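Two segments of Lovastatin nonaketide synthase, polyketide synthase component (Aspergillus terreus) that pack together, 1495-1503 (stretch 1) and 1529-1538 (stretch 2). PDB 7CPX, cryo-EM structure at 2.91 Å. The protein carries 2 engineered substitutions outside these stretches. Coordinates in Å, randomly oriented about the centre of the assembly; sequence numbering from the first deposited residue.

Stretch 1, residues 1495-1503: PLDIRRSPA
Stretch 2 1529-1538: KTMAHARSLL

A single carbonyl, that of Ile-1498, is met by both a side-chain N-H and the CA and methyl of a threonine on the helix. It accepts the one hydrogen bond that crosses the contact, from His-1533 ND1 to Ile-1498 O (2.9 Å, N-H...O angle 156°), and also meets Thr-1530, with Ile-1498 O 2.9 Å from Thr-1530 CG2 and 3.3 Å from Thr-1530 CA in a CA-H...O contact.

The carbonyl is presented by a type I beta turn from Asp-1497 to Arg-1500, in a segment that is irregular until Ala-1503. Leu-1496 and Asp-1497 are extended (phi/psi -138/131° and -96/105°), Ile-1498 and Arg-1499 take the turn corners (-59/-24° and -72/-7°), and Arg-1500 and Ser-1501 extend again (-127/155° and -61/133°). Arg-1500 N closes the turn on Asp-1497 O at 2.7 Å, and the t rotamer of Asp-1497 lets its OD1 accept from Arg-1499 N at 3.1 Å.

Stretch 2 is helical from Lys-1529 to Leu-1537, continuing a helix begun earlier, and Leu-1538 leaves helical geometry at -79/140°. Thr-1530, His-1533 and Leu-1537, spaced by three and four residues, point toward stretch 1 from one side of the helix. The register pairs the CA atoms of Ile-1498 and Thr-1530 at 4.9 Å and those of Ser-1501 and His-1533 at 5.8 Å, so both chains advance in the same sense.

His-1533, chi1 m and chi2 157°, has the largest area covered. The Ile-1498 carbonyl lies near the plane of its ring, at the edge, as the hydrogen bond requires, while Ser-1501 CA sits over the face, 3.8 Å from the centroid and 11° off the normal. Arg-1500 O approaches His-1533 ND1 to 3.0 Å, but at too poor an angle to bond. The small Ser-1501 directs its CB away, leaving its backbone against the imidazole.

Apolar contacts flank this polar centre. Ile-1498, with chi1 strained to -8° and chi2 t, brings CG2 to 3.6 Å from Thr-1530 CB; the p rotamer of the threonine offers its methyl to the turn. Pro-1502 (-73/-35°, C-gamma exo) places CD 3.5 Å from His-1533 CB and CB 3.4 Å from Leu-1537 CG, its compact ring packing closely against the helix. Leu-1537 (m, t) also reaches Leu-1496 (t, p), with Leu-1537 CD1 4.3 Å from Leu-1496 CD2.

Together the stretches bury 410 Å². Ile-1498, Pro-1502, Thr-1530 and Leu-1537 are buried, whereas Arg-1499 and Arg-1500 direct CB away from the helix.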

# COMPACT_ATOMS: atom_id res chain seq x y z
N PRO A 1495 -56.94 -5.70 29.18
CA PRO A 1495 -58.33 -5.24 29.10
C PRO A 1495 -59.17 -5.73 30.27
O PRO A 1495 -58.97 -6.82 30.81
CB PRO A 1495 -58.81 -5.87 27.79
CG PRO A 1495 -58.06 -7.16 27.72
CD PRO A 1495 -56.71 -6.90 28.35
N LEU A 1496 -60.12 -4.89 30.67
CA LEU A 1496 -61.04 -5.22 31.74
C LEU A 1496 -62.44 -4.79 31.36
O LEU A 1496 -62.65 -3.65 30.93
CB LEU A 1496 -60.64 -4.55 33.06
CG LEU A 1496 -61.45 -4.94 34.29
CD1 LEU A 1496 -61.11 -6.35 34.74
CD2 LEU A 1496 -61.21 -3.95 35.42
N ASP A 1497 -63.40 -5.70 31.51
CA ASP A 1497 -64.82 -5.38 31.39
C ASP A 1497 -65.34 -5.13 32.80
O ASP A 1497 -65.53 -6.07 33.57
CB ASP A 1497 -65.58 -6.49 30.68
CG ASP A 1497 -67.04 -6.15 30.45
OD1 ASP A 1497 -67.45 -5.02 30.79
OD2 ASP A 1497 -67.78 -7.01 29.93
N ILE A 1498 -65.56 -3.86 33.14
CA ILE A 1498 -66.02 -3.53 34.48
C ILE A 1498 -67.34 -4.22 34.77
O ILE A 1498 -67.68 -4.45 35.94
CB ILE A 1498 -66.18 -2.00 34.69
CG1 ILE A 1498 -65.62 -1.18 33.53
CG2 ILE A 1498 -65.49 -1.59 35.99
CD1 ILE A 1498 -65.71 0.32 33.72
N ARG A 1499 -68.10 -4.57 33.74
CA ARG A 1499 -69.34 -5.32 33.88
C ARG A 1499 -69.10 -6.77 34.27
O ARG A 1499 -70.07 -7.49 34.55
CB ARG A 1499 -70.12 -5.26 32.57
CG ARG A 1499 -70.33 -3.85 32.03
CD ARG A 1499 -70.65 -3.84 30.55
NE ARG A 1499 -70.56 -2.50 29.98
CZ ARG A 1499 -70.74 -2.22 28.70
NH1 ARG A 1499 -71.02 -3.16 27.81
NH2 ARG A 1499 -70.62 -0.96 28.29
N ARG A 1500 -67.85 -7.22 34.30
CA ARG A 1500 -67.50 -8.61 34.57
C ARG A 1500 -66.49 -8.67 35.71
O ARG A 1500 -65.75 -7.71 35.96
CB ARG A 1500 -66.93 -9.28 33.32
CG ARG A 1500 -66.50 -10.73 33.51
CD ARG A 1500 -65.90 -11.29 32.24
NE ARG A 1500 -65.37 -12.63 32.43
CZ ARG A 1500 -64.65 -13.30 31.54
NH1 ARG A 1500 -64.35 -12.77 30.36
NH2 ARG A 1500 -64.22 -14.52 31.83
N SER A 1501 -66.46 -9.81 36.39
CA SER A 1501 -65.52 -10.00 37.49
C SER A 1501 -64.09 -9.88 36.97
O SER A 1501 -63.76 -10.48 35.94
CB SER A 1501 -65.74 -11.36 38.14
OG SER A 1501 -64.80 -11.57 39.19
N PRO A 1502 -63.22 -9.13 37.65
CA PRO A 1502 -61.85 -8.99 37.13
C PRO A 1502 -61.01 -10.24 37.30
O PRO A 1502 -60.18 -10.54 36.44
CB PRO A 1502 -61.28 -7.81 37.95
CG PRO A 1502 -62.46 -7.19 38.64
CD PRO A 1502 -63.42 -8.31 38.85
N ALA A 1503 -61.20 -10.98 38.40
CA ALA A 1503 -60.42 -12.19 38.61
C ALA A 1503 -60.63 -13.18 37.47
O ALA A 1503 -59.70 -13.88 37.06
CB ALA A 1503 -60.80 -12.83 39.95
N LYS A 1529 -72.10 -3.39 40.77
CA LYS A 1529 -71.27 -4.57 40.60
C LYS A 1529 -69.89 -4.21 40.04
O LYS A 1529 -68.89 -4.83 40.41
CB LYS A 1529 -71.97 -5.58 39.69
CG LYS A 1529 -73.34 -5.99 40.19
CD LYS A 1529 -73.85 -7.25 39.50
CE LYS A 1529 -74.04 -7.04 38.01
NZ LYS A 1529 -74.62 -8.24 37.35
N THR A 1530 -69.83 -3.21 39.17
CA THR A 1530 -68.53 -2.77 38.66
C THR A 1530 -67.67 -2.19 39.78
O THR A 1530 -66.46 -2.45 39.84
CB THR A 1530 -68.72 -1.74 37.54
OG1 THR A 1530 -69.33 -0.56 38.08
CG2 THR A 1530 -69.60 -2.30 36.44
N MET A 1531 -68.28 -1.41 40.67
CA MET A 1531 -67.53 -0.87 41.80
C MET A 1531 -67.12 -1.97 42.77
O MET A 1531 -66.04 -1.92 43.36
CB MET A 1531 -68.36 0.21 42.49
CG MET A 1531 -68.70 1.38 41.59
SD MET A 1531 -69.99 2.46 42.24
CE MET A 1531 -69.13 3.22 43.61
N ALA A 1532 -67.97 -2.99 42.94
CA ALA A 1532 -67.58 -4.14 43.74
C ALA A 1532 -66.39 -4.86 43.12
O ALA A 1532 -65.49 -5.32 43.83
CB ALA A 1532 -68.77 -5.10 43.89
N HIS A 1533 -66.37 -4.96 41.79
CA HIS A 1533 -65.22 -5.53 41.10
C HIS A 1533 -63.97 -4.71 41.36
O HIS A 1533 -62.89 -5.26 41.64
CB HIS A 1533 -65.51 -5.60 39.60
CG HIS A 1533 -66.65 -6.50 39.25
ND1 HIS A 1533 -67.38 -6.37 38.08
CD2 HIS A 1533 -67.20 -7.55 39.91
CE1 HIS A 1533 -68.32 -7.30 38.04
NE2 HIS A 1533 -68.23 -8.03 39.14
N ALA A 1534 -64.09 -3.39 41.27
CA ALA A 1534 -62.96 -2.51 41.56
C ALA A 1534 -62.45 -2.75 42.97
O ALA A 1534 -61.23 -2.80 43.20
CB ALA A 1534 -63.37 -1.05 41.37
N ARG A 1535 -63.36 -2.91 43.94
CA ARG A 1535 -62.95 -3.27 45.29
C ARG A 1535 -62.21 -4.60 45.29
O ARG A 1535 -61.18 -4.74 45.96
CB ARG A 1535 -64.17 -3.35 46.21
CG ARG A 1535 -63.84 -3.65 47.66
CD ARG A 1535 -62.89 -2.63 48.24
NE ARG A 1535 -62.72 -2.79 49.68
CZ ARG A 1535 -61.88 -3.63 50.26
NH1 ARG A 1535 -61.10 -4.43 49.54
NH2 ARG A 1535 -61.81 -3.68 51.58
N SER A 1536 -62.72 -5.58 44.55
CA SER A 1536 -62.09 -6.88 44.50
C SER A 1536 -60.64 -6.77 44.04
O SER A 1536 -59.77 -7.48 44.56
CB SER A 1536 -62.87 -7.81 43.57
OG SER A 1536 -64.21 -7.96 44.01
N LEU A 1537 -60.37 -5.90 43.07
CA LEU A 1537 -59.00 -5.72 42.61
C LEU A 1537 -58.17 -4.82 43.52
O LEU A 1537 -56.94 -4.95 43.54
CB LEU A 1537 -58.97 -5.13 41.19
CG LEU A 1537 -59.25 -6.10 40.04
CD1 LEU A 1537 -58.95 -5.43 38.71
CD2 LEU A 1537 -58.46 -7.39 40.18
N LEU A 1538 -58.80 -3.93 44.27
CA LEU A 1538 -58.06 -3.02 45.14
C LEU A 1538 -57.63 -3.71 46.42
O LEU A 1538 -58.37 -4.50 47.01
CB LEU A 1538 -58.91 -1.80 45.49
CG LEU A 1538 -59.04 -0.72 44.42
CD1 LEU A 1538 -59.99 0.37 44.88
CD2 LEU A 1538 -57.68 -0.12 44.08